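Local coordinates for protein GH30 Xylanase C (Talaromyces cellulolyticus CF-2612, PDB 6M5Z) that probably hydrolyses internal beta-1,4-xylosidic linkages in xylan as a fungal family GH30 endoxylanase with a TIM-barrel catalytic domain, at residues A[46-52]-A[110-115]; A[58-62]-A[342-347]; A[87-91]-A[102-106]. All blocks are in the same frame, centred on the assembly; numbering follows the deposited sequence. Where two conformers were deposited one is given.

Contact 1: residues A[46-52]-A[110-115]; sequences GFGAPIA and AGQVWW. With MAN (alpha-D-mannopyranose), chain C.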
loop_
_atom_site.group_PDB
_atom_site.type_symbol
_atom_site.label_atom_id
_atom_site.label_comp_id
_atom_site.label_asym_id
_atom_site.label_seq_id
_atom_site.Cartn_x
_atom_site.Cartn_y
_atom_site.Cartn_z
ATOM N N GLY A 46 -9.045 8.852 -11.314
ATOM C CA GLY A 46 -8.942 10.308 -11.521
ATOM C C GLY A 46 -9.065 11.125 -10.239
ATOM O O GLY A 46 -9.124 12.360 -10.357
ATOM N N PHE A 47 -9.046 10.520 -9.046
ATOM C CA PHE A 47 -9.236 11.279 -7.781
ATOM C C PHE A 47 -8.096 12.288 -7.560
ATOM O O PHE A 47 -8.356 13.349 -6.962
ATOM C CB PHE A 47 -9.411 10.358 -6.573
ATOM C CG PHE A 47 -10.693 9.554 -6.581
ATOM C CD1 PHE A 47 -11.902 10.159 -6.871
ATOM C CD2 PHE A 47 -10.686 8.229 -6.192
ATOM C CE1 PHE A 47 -13.079 9.424 -6.870
ATOM C CE2 PHE A 47 -11.852 7.490 -6.164
ATOM C CZ PHE A 47 -13.052 8.095 -6.511
ATOM N N GLY A 48 -6.905 12.032 -8.074
ATOM C CA GLY A 48 -5.743 12.927 -7.952
ATOM C C GLY A 48 -5.546 13.869 -9.128
ATOM O O GLY A 48 -4.576 14.696 -9.047
ATOM N N ALA A 49 -6.443 13.888 -10.122
ATOM C CA ALA A 49 -6.202 14.643 -11.381
ATOM C C ALA A 49 -6.388 16.135 -11.120
ATOM O O ALA A 49 -5.636 16.940 -11.666
ATOM C CB ALA A 49 -7.048 14.153 -12.545
ATOM N N PRO A 50 -7.397 16.603 -10.343
ATOM C CA PRO A 50 -7.476 18.043 -10.042
ATOM C C PRO A 50 -6.222 18.615 -9.364
ATOM O O PRO A 50 -5.779 19.721 -9.733
ATOM C CB PRO A 50 -8.684 18.169 -9.093
ATOM C CG PRO A 50 -9.531 16.950 -9.421
ATOM C CD PRO A 50 -8.536 15.852 -9.792
ATOM N N ILE A 51 -5.567 17.809 -8.528
ATOM C CA ILE A 51 -4.272 18.206 -7.918
ATOM C C ILE A 51 -3.197 18.257 -9.010
ATOM O O ILE A 51 -2.398 19.220 -9.055
ATOM C CB ILE A 51 -3.943 17.306 -6.712
ATOM C CG1 ILE A 51 -4.957 17.588 -5.612
ATOM C CG2 ILE A 51 -2.502 17.531 -6.254
ATOM C CD1 ILE A 51 -5.081 16.558 -4.528
ATOM N N ALA A 52 -3.140 17.260 -9.879
ATOM C CA ALA A 52 -2.175 17.220 -10.976
ATOM C C ALA A 52 -2.319 18.478 -11.837
ATOM O O ALA A 52 -1.323 18.842 -12.441
ATOM C CB ALA A 52 -2.340 15.968 -11.812
ATOM N N ALA A 110 -5.519 9.686 -16.427
ATOM C CA ALA A 110 -6.325 10.274 -15.328
ATOM C C ALA A 110 -5.428 10.759 -14.162
ATOM O O ALA A 110 -5.720 10.488 -12.973
ATOM C CB ALA A 110 -7.321 9.214 -14.909
ATOM N N GLY A 111 -4.337 11.466 -14.486
ATOM C CA GLY A 111 -3.476 12.041 -13.463
ATOM C C GLY A 111 -2.367 11.115 -12.997
ATOM O O GLY A 111 -1.452 11.617 -12.344
ATOM N N GLN A 112 -2.351 9.849 -13.399
ATOM C CA GLN A 112 -1.408 8.859 -12.822
ATOM C C GLN A 112 -0.006 9.027 -13.404
ATOM O O GLN A 112 0.914 8.739 -12.695
ATOM C CB GLN A 112 -1.960 7.452 -12.987
ATOM C CG GLN A 112 -3.189 7.238 -12.107
ATOM C CD GLN A 112 -3.723 5.827 -12.108
ATOM O OE1 GLN A 112 -4.157 5.336 -11.073
ATOM N NE2 GLN A 112 -3.719 5.176 -13.259
ATOM N N VAL A 113 0.145 9.521 -14.623
ATOM C CA VAL A 113 1.509 9.788 -15.144
ATOM C C VAL A 113 2.120 10.925 -14.324
ATOM O O VAL A 113 3.279 10.796 -13.846
ATOM C CB VAL A 113 1.523 10.101 -16.648
ATOM C CG1 VAL A 113 2.933 10.487 -17.045
ATOM C CG2 VAL A 113 1.069 8.925 -17.498
ATOM N N TRP A 114 1.376 11.996 -14.085
ATOM C CA TRP A 114 1.881 13.136 -13.295
ATOM C C TRP A 114 2.238 12.636 -11.882
ATOM O O TRP A 114 3.329 12.912 -11.349
ATOM C CB TRP A 114 0.821 14.227 -13.229
ATOM C CG TRP A 114 1.281 15.461 -12.514
ATOM C CD1 TRP A 114 1.954 16.517 -13.074
ATOM C CD2 TRP A 114 1.185 15.739 -11.111
ATOM N NE1 TRP A 114 2.229 17.461 -12.114
ATOM C CE2 TRP A 114 1.768 17.009 -10.903
ATOM C CE3 TRP A 114 0.639 15.066 -10.015
ATOM C CZ2 TRP A 114 1.797 17.613 -9.655
ATOM C CZ3 TRP A 114 0.654 15.673 -8.785
ATOM C CH2 TRP A 114 1.232 16.941 -8.598
ATOM N N TRP A 115 1.337 11.871 -11.308
ATOM C CA TRP A 115 1.519 11.363 -9.938
ATOM C C TRP A 115 2.736 10.451 -9.884
ATOM O O TRP A 115 3.497 10.526 -8.888
ATOM C CB TRP A 115 0.229 10.716 -9.442
ATOM C CG TRP A 115 -0.663 11.682 -8.749
ATOM C CD1 TRP A 115 -1.825 12.202 -9.222
ATOM C CD2 TRP A 115 -0.448 12.248 -7.442
ATOM N NE1 TRP A 115 -2.344 13.078 -8.307
ATOM C CE2 TRP A 115 -1.520 13.116 -7.198
ATOM C CE3 TRP A 115 0.565 12.126 -6.482
ATOM C CZ2 TRP A 115 -1.619 13.864 -6.022
ATOM C CZ3 TRP A 115 0.472 12.859 -5.314
ATOM C CH2 TRP A 115 -0.637 13.688 -5.068
HETATM C C1 MAN C . -6.329 18.407 -14.417
HETATM C C2 MAN C . -6.132 17.240 -15.400
HETATM C C3 MAN C . -5.916 17.752 -16.851
HETATM C C4 MAN C . -7.020 18.733 -17.231
HETATM C C5 MAN C . -7.139 19.841 -16.172
HETATM C C6 MAN C . -8.267 20.816 -16.483
HETATM O O2 MAN C . -7.293 16.436 -15.393
HETATM O O3 MAN C . -5.831 16.614 -17.739
HETATM O O4 MAN C . -6.762 19.290 -18.553
HETATM O O5 MAN C . -7.378 19.339 -14.841
HETATM O O6 MAN C . -8.532 21.621 -15.343
HETATM O O HOH W 1 -6.410 8.034 -11.783
HETATM O O HOH W 2 -5.292 10.820 -10.171
#
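A type I turn runs from Gly46 to Ala49, closed by Ala49 N to Gly46 O at 3.1 Å. At its start, water 1 links Gly46 N to Ala110 O (2.8 Å each), and Gly46 CA approaches Ala110 O at 3.5 Å with near-linear C-H geometry. Gly48 O receives the indole proton of Trp115 NE1 (2.9 Å, 166°), an edge-on bond; a CB on Gly48 would lie 2.4 Å from that nitrogen. Ala49 CB is 4.2 Å from CA of the N-cap Gly111, and Ala49 O lies 3.2 Å from C1 of the mannose, which is hydrogen-bonded to Asn108 ND2; its missing O1 and Ser53 in the pocket are consistent with an O-linked sugar. Ile51 CG2 packs on Trp115 CZ2 at 3.8 Å. Ala52 gives a CH-pi contact, its CA 3.7 Å from the Trp114 six-membered ring centroid and 13° off the normal. Helix 49-52 thereby packs against the first turn of helix 112-121, while Ile51 also meets strand 328-332 and Ile51 and Trp115 reach helix 56-67.

Contact 2: residues A[58-62]-A[342-347]; sequences IQTQV and LNGSTV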
loop_
_atom_site.group_PDB
_atom_site.type_symbol
_atom_site.label_atom_id
_atom_site.label_comp_id
_atom_site.label_asym_id
_atom_site.label_seq_id
_atom_site.Cartn_x
_atom_site.Cartn_y
_atom_site.Cartn_z
ATOM N N ILE A 58 -0.186 24.694 -4.717
ATOM C CA ILE A 58 -1.046 23.581 -4.219
ATOM C C ILE A 58 -0.321 22.249 -4.431
ATOM O O ILE A 58 -0.304 21.443 -3.505
ATOM C CB ILE A 58 -2.422 23.614 -4.913
ATOM C CG1 ILE A 58 -3.219 24.844 -4.473
ATOM C CG2 ILE A 58 -3.154 22.319 -4.655
ATOM C CD1 ILE A 58 -4.484 25.094 -5.274
ATOM N N GLN A 59 0.248 22.055 -5.615
ATOM C CA GLN A 59 0.977 20.802 -5.964
ATOM C C GLN A 59 2.055 20.586 -4.901
ATOM O O GLN A 59 2.175 19.446 -4.372
ATOM C CB GLN A 59 1.591 20.871 -7.349
ATOM C CG GLN A 59 0.543 20.896 -8.441
ATOM C CD GLN A 59 1.154 21.059 -9.811
ATOM O OE1 GLN A 59 2.247 21.579 -9.988
ATOM N NE2 GLN A 59 0.459 20.539 -10.802
ATOM N N THR A 60 2.836 21.620 -4.582
ATOM C CA THR A 60 3.963 21.498 -3.622
ATOM C C THR A 60 3.405 21.154 -2.236
ATOM O O THR A 60 3.986 20.331 -1.540
ATOM C CB THR A 60 4.792 22.794 -3.619
ATOM O OG1 THR A 60 5.435 22.804 -4.884
ATOM C CG2 THR A 60 5.784 22.870 -2.480
ATOM N N GLN A 61 2.317 21.802 -1.803
ATOM C CA GLN A 61 1.763 21.539 -0.468
ATOM C C GLN A 61 1.349 20.051 -0.427
ATOM O O GLN A 61 1.644 19.331 0.575
ATOM C CB GLN A 61 0.596 22.477 -0.205
ATOM C CG GLN A 61 1.004 23.932 -0.013
ATOM C CD GLN A 61 -0.273 24.721 0.098
ATOM O OE1 GLN A 61 -1.035 24.554 1.058
ATOM N NE2 GLN A 61 -0.512 25.569 -0.894
ATOM N N VAL A 62 0.683 19.587 -1.476
ATOM C CA VAL A 62 0.082 18.222 -1.449
ATOM C C VAL A 62 1.221 17.205 -1.490
ATOM O O VAL A 62 1.244 16.279 -0.674
ATOM C CB VAL A 62 -0.914 17.996 -2.588
ATOM C CG1 VAL A 62 -1.289 16.506 -2.685
ATOM C CG2 VAL A 62 -2.160 18.877 -2.378
ATOM N N LEU A 342 -7.964 18.686 -0.746
ATOM C CA LEU A 342 -7.904 20.022 -1.379
ATOM C C LEU A 342 -9.337 20.549 -1.468
ATOM O O LEU A 342 -10.158 19.918 -2.134
ATOM C CB LEU A 342 -7.250 19.907 -2.751
ATOM C CG LEU A 342 -7.309 21.188 -3.595
ATOM C CD1 LEU A 342 -6.494 22.278 -2.972
ATOM C CD2 LEU A 342 -6.865 20.934 -5.020
ATOM N N ASN A 343 -9.608 21.620 -0.734
ATOM C CA ASN A 343 -10.955 22.243 -0.608
ATOM C C ASN A 343 -10.788 23.672 -1.136
ATOM O O ASN A 343 -10.255 24.514 -0.400
ATOM C CB ASN A 343 -11.460 22.081 0.835
ATOM C CG ASN A 343 -11.543 20.641 1.321
ATOM O OD1 ASN A 343 -11.385 19.693 0.565
ATOM N ND2 ASN A 343 -11.773 20.419 2.596
ATOM N N GLY A 344 -11.033 23.878 -2.427
ATOM C CA GLY A 344 -10.723 25.144 -3.134
ATOM C C GLY A 344 -9.235 25.291 -3.409
ATOM O O GLY A 344 -8.687 24.474 -4.207
ATOM N N SER A 345 -8.559 26.228 -2.748
ATOM C CA SER A 345 -7.073 26.329 -2.791
ATOM C C SER A 345 -6.459 25.875 -1.461
ATOM O O SER A 345 -5.238 25.939 -1.309
ATOM C CB SER A 345 -6.616 27.728 -3.166
ATOM O OG SER A 345 -6.968 28.650 -2.128
ATOM N N THR A 346 -7.265 25.424 -0.514
ATOM C CA THR A 346 -6.810 25.087 0.850
ATOM C C THR A 346 -6.457 23.600 0.956
ATOM O O THR A 346 -7.326 22.765 0.671
ATOM C CB THR A 346 -7.878 25.459 1.882
ATOM O OG1 THR A 346 -8.183 26.846 1.666
ATOM C CG2 THR A 346 -7.403 25.171 3.287
ATOM N N VAL A 347 -5.248 23.275 1.403
ATOM C CA VAL A 347 -4.779 21.866 1.551
ATOM C C VAL A 347 -4.747 21.522 3.018
ATOM O O VAL A 347 -4.164 22.299 3.772
ATOM C CB VAL A 347 -3.393 21.689 0.938
ATOM C CG1 VAL A 347 -2.850 20.277 1.136
ATOM C CG2 VAL A 347 -3.396 22.117 -0.517
HETATM O O HOH W 3 -3.448 25.483 2.000
HETATM O O HOH W 4 -2.887 27.083 -1.229
#
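Apolar contacts dominate where helix 56-67 meets a beta hairpin, the evidence being three apolar side-chain pairs within 4.1 Å and no direct hydrogen bond across the segments. Ile58 and Val62, one helical turn apart, supply the apolar surface: Ile58 CG2 lies 3.7 Å from Leu342 CD1 and 4.1 Å from Val347 CG2, and Val62 CG2 lies 3.8 Å from Val347 CG1. Ile58 CD1 also rests 3.8 Å from Ser345 CA, in the turn. The polar link is made by water and centres on Gln61. Water 3 joins Gln61 OE1 (2.8 Å) to Val347 N (2.9 Å), and water 4 joins Gln61 NE2 (2.8 Å) to Ser345 O (2.6 Å), so the amide is water-linked to the hairpin backbone; NE2 also bonds Ser57 OG. Thr346 N to Asn343 O (3.1 Å) closes a type II' turn, whose first central residue, Gly344, adopts the required phi/psi of 75/-111°, and Asn343 N to Thr346 O (2.9 Å) completes the hydrogen-bonded pair. Strands 341-343 and 346-349 belong to a three-stranded sheet with 328-332; Leu342 of strand 341-343 also touches Ile51 of helix 49-52, and Val62 meets Ile51 and Trp115 of helix 112-121.

Contact 3: residues A[87-91]-A[102-106]; sequences GSIEP and TYTWD. With GOL (glycerol), chain D.
A glycerol, probably from the crystallisation liquor, bridges two segments that have no regular secondary structure yet run antiparallel within the long loop from strand 77-82 to helix 112-121, a beta-alpha loop of the TIM barrel. Glycerol O3 donates to Ser88 O (2.6 Å), while Asp106 N donates to glycerol O1 (2.9 Å). The register pairs Ile89 with Thr104 (CA-CA 4.6 Å) and Glu90 with Tyr103 (5.0 Å). A single backbone hydrogen bond joins the segments, Thr104 N to Ile89 O, 2.8 Å and 163°; the same oxygen takes a C-H contact from Tyr103 CA at 3.1 Å. Residues 102-105 are extended (phi -93 to -155°, psi 106 to 151°), whereas Ile89 turns at -76/-7° and Glu90 lies at -140/68°. An ST turn shapes this bend: Ser88 OG accepts Glu90 N at 3.1 Å and also bonds Tyr170 on helix 164-180. Ile89, in a p rotamer, sets CD1 4.1 Å from Tyr103 CD1 (chi1 m) and CG2 4.0 Å from Trp105 CE3; Trp105, chi1 t, bonds Glu181 through NE1. The extended t,t side chain of Glu90 reaches water 6, which lies 3.1 Å from Glu90 OE1 and 2.9 Å from Thr102 N.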
loop_
_atom_site.group_PDB
_atom_site.type_symbol
_atom_site.label_atom_id
_atom_site.label_comp_id
_atom_site.label_asym_id
_atom_site.label_seq_id
_atom_site.Cartn_x
_atom_site.Cartn_y
_atom_site.Cartn_z
ATOM N N GLY A 87 -11.057 5.261 -20.268
ATOM C CA GLY A 87 -9.685 5.528 -19.829
ATOM C C GLY A 87 -8.733 4.361 -20.027
ATOM O O GLY A 87 -7.575 4.499 -19.597
ATOM N N SER A 88 -9.200 3.248 -20.615
ATOM C CA SER A 88 -8.402 2.055 -20.966
ATOM C C SER A 88 -7.501 2.361 -22.156
ATOM O O SER A 88 -7.872 3.229 -23.013
ATOM C CB SER A 88 -9.275 0.883 -21.321
ATOM O OG SER A 88 -8.517 -0.304 -21.472
ATOM N N ILE A 89 -6.390 1.641 -22.251
ATOM C CA ILE A 89 -5.586 1.640 -23.504
ATOM C C ILE A 89 -6.233 0.784 -24.601
ATOM O O ILE A 89 -5.723 0.811 -25.710
ATOM C CB ILE A 89 -4.157 1.175 -23.184
ATOM C CG1 ILE A 89 -4.115 -0.294 -22.726
ATOM C CG2 ILE A 89 -3.523 2.135 -22.192
ATOM C CD1 ILE A 89 -2.742 -0.939 -22.795
ATOM N N GLU A 90 -7.309 0.022 -24.348
ATOM C CA GLU A 90 -7.972 -0.795 -25.381
ATOM C C GLU A 90 -9.478 -0.694 -25.188
ATOM O O GLU A 90 -10.131 -1.642 -24.783
ATOM C CB GLU A 90 -7.517 -2.249 -25.349
ATOM C CG GLU A 90 -7.824 -3.013 -26.639
ATOM C CD GLU A 90 -7.411 -4.481 -26.614
ATOM O OE1 GLU A 90 -7.826 -5.208 -27.544
ATOM O OE2 GLU A 90 -6.705 -4.911 -25.653
ATOM N N PRO A 91 -10.041 0.497 -25.447
ATOM C CA PRO A 91 -11.437 0.763 -25.097
ATOM C C PRO A 91 -12.454 0.086 -26.023
ATOM O O PRO A 91 -13.613 0.123 -25.701
ATOM C CB PRO A 91 -11.515 2.288 -25.222
ATOM C CG PRO A 91 -10.484 2.637 -26.243
ATOM C CD PRO A 91 -9.357 1.664 -26.031
ATOM N N THR A 102 -6.280 -2.548 -31.186
ATOM C CA THR A 102 -6.105 -1.101 -31.402
ATOM C C THR A 102 -5.856 -0.472 -30.025
ATOM O O THR A 102 -6.825 -0.400 -29.241
ATOM C CB THR A 102 -7.329 -0.473 -32.087
ATOM O OG1 THR A 102 -7.468 -1.076 -33.383
ATOM C CG2 THR A 102 -7.200 1.033 -32.234
ATOM N N TYR A 103 -4.619 -0.087 -29.733
ATOM C CA TYR A 103 -4.289 0.562 -28.453
ATOM C C TYR A 103 -4.361 2.083 -28.606
ATOM O O TYR A 103 -4.074 2.645 -29.676
ATOM C CB TYR A 103 -2.911 0.116 -27.968
ATOM C CG TYR A 103 -2.806 -1.346 -27.606
ATOM C CD1 TYR A 103 -3.641 -1.922 -26.650
ATOM C CD2 TYR A 103 -1.864 -2.176 -28.210
ATOM C CE1 TYR A 103 -3.523 -3.272 -26.332
ATOM C CE2 TYR A 103 -1.740 -3.525 -27.883
ATOM C CZ TYR A 103 -2.585 -4.083 -26.940
ATOM O OH TYR A 103 -2.474 -5.412 -26.557
ATOM N N THR A 104 -4.730 2.738 -27.503
ATOM C CA THR A 104 -4.757 4.209 -27.288
ATOM C C THR A 104 -3.777 4.559 -26.154
ATOM O O THR A 104 -3.562 3.707 -25.248
ATOM C CB THR A 104 -6.171 4.711 -26.953
ATOM O OG1 THR A 104 -6.667 4.114 -25.747
ATOM C CG2 THR A 104 -7.161 4.456 -28.072
ATOM N N TRP A 105 -3.197 5.762 -26.174
ATOM C CA TRP A 105 -2.381 6.252 -25.042
ATOM C C TRP A 105 -2.375 7.778 -25.052
ATOM O O TRP A 105 -1.948 8.341 -26.055
ATOM C CB TRP A 105 -0.971 5.662 -25.116
ATOM C CG TRP A 105 -0.054 6.174 -24.044
ATOM C CD1 TRP A 105 1.074 6.921 -24.218
ATOM C CD2 TRP A 105 -0.224 6.017 -22.616
ATOM N NE1 TRP A 105 1.623 7.210 -23.002
ATOM C CE2 TRP A 105 0.848 6.691 -22.005
ATOM C CE3 TRP A 105 -1.173 5.397 -21.799
ATOM C CZ2 TRP A 105 1.047 6.684 -20.623
ATOM C CZ3 TRP A 105 -0.999 5.427 -20.433
ATOM C CH2 TRP A 105 0.097 6.058 -19.858
ATOM N N ASP A 106 -2.805 8.409 -23.969
ATOM C CA ASP A 106 -2.864 9.893 -23.932
ATOM C C ASP A 106 -1.695 10.485 -23.134
ATOM O O ASP A 106 -1.701 11.703 -23.048
ATOM C CB ASP A 106 -4.192 10.421 -23.414
ATOM C CG ASP A 106 -4.437 10.146 -21.933
ATOM O OD1 ASP A 106 -3.618 9.404 -21.326
ATOM O OD2 ASP A 106 -5.440 10.670 -21.413
HETATM C C1 GOL D . -5.923 6.230 -23.168
HETATM O O1 GOL D . -4.726 6.720 -22.588
HETATM C C2 GOL D . -7.115 6.740 -22.387
HETATM O O2 GOL D . -7.375 8.105 -22.690
HETATM C C3 GOL D . -8.398 5.959 -22.572
HETATM O O3 GOL D . -8.675 5.534 -23.901
HETATM O O HOH W 5 -4.388 -7.236 -26.282
HETATM O O HOH W 6 -8.723 -3.573 -30.061
#

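How the contacts relate
All three contacts lie among connections that follow the parallel barrel strands 25-42, 77-82 and 323-326, the end of a TIM barrel where substrate is generally bound. Contacts 1 and 2 have centres 13 Å apart and alternate along the chain: 46-52, 58-62, 110-115, 342-347; they touch through Trp115 CH2 and Val62 CG1 at 3.7 Å, so the hairpin, helix 56-67 and helices 49-52 and 112-121 pack as one connected cluster. Contact 3 is nested inside the loops closed by contacts 1 and 2, 17 Å from contact 1 between centres, and meets it where Trp105 CH2 lies 3.8 Å from Val113 CG2. Contacts 2 and 3, centres 30 Å apart, do not touch; contact 1 lies between.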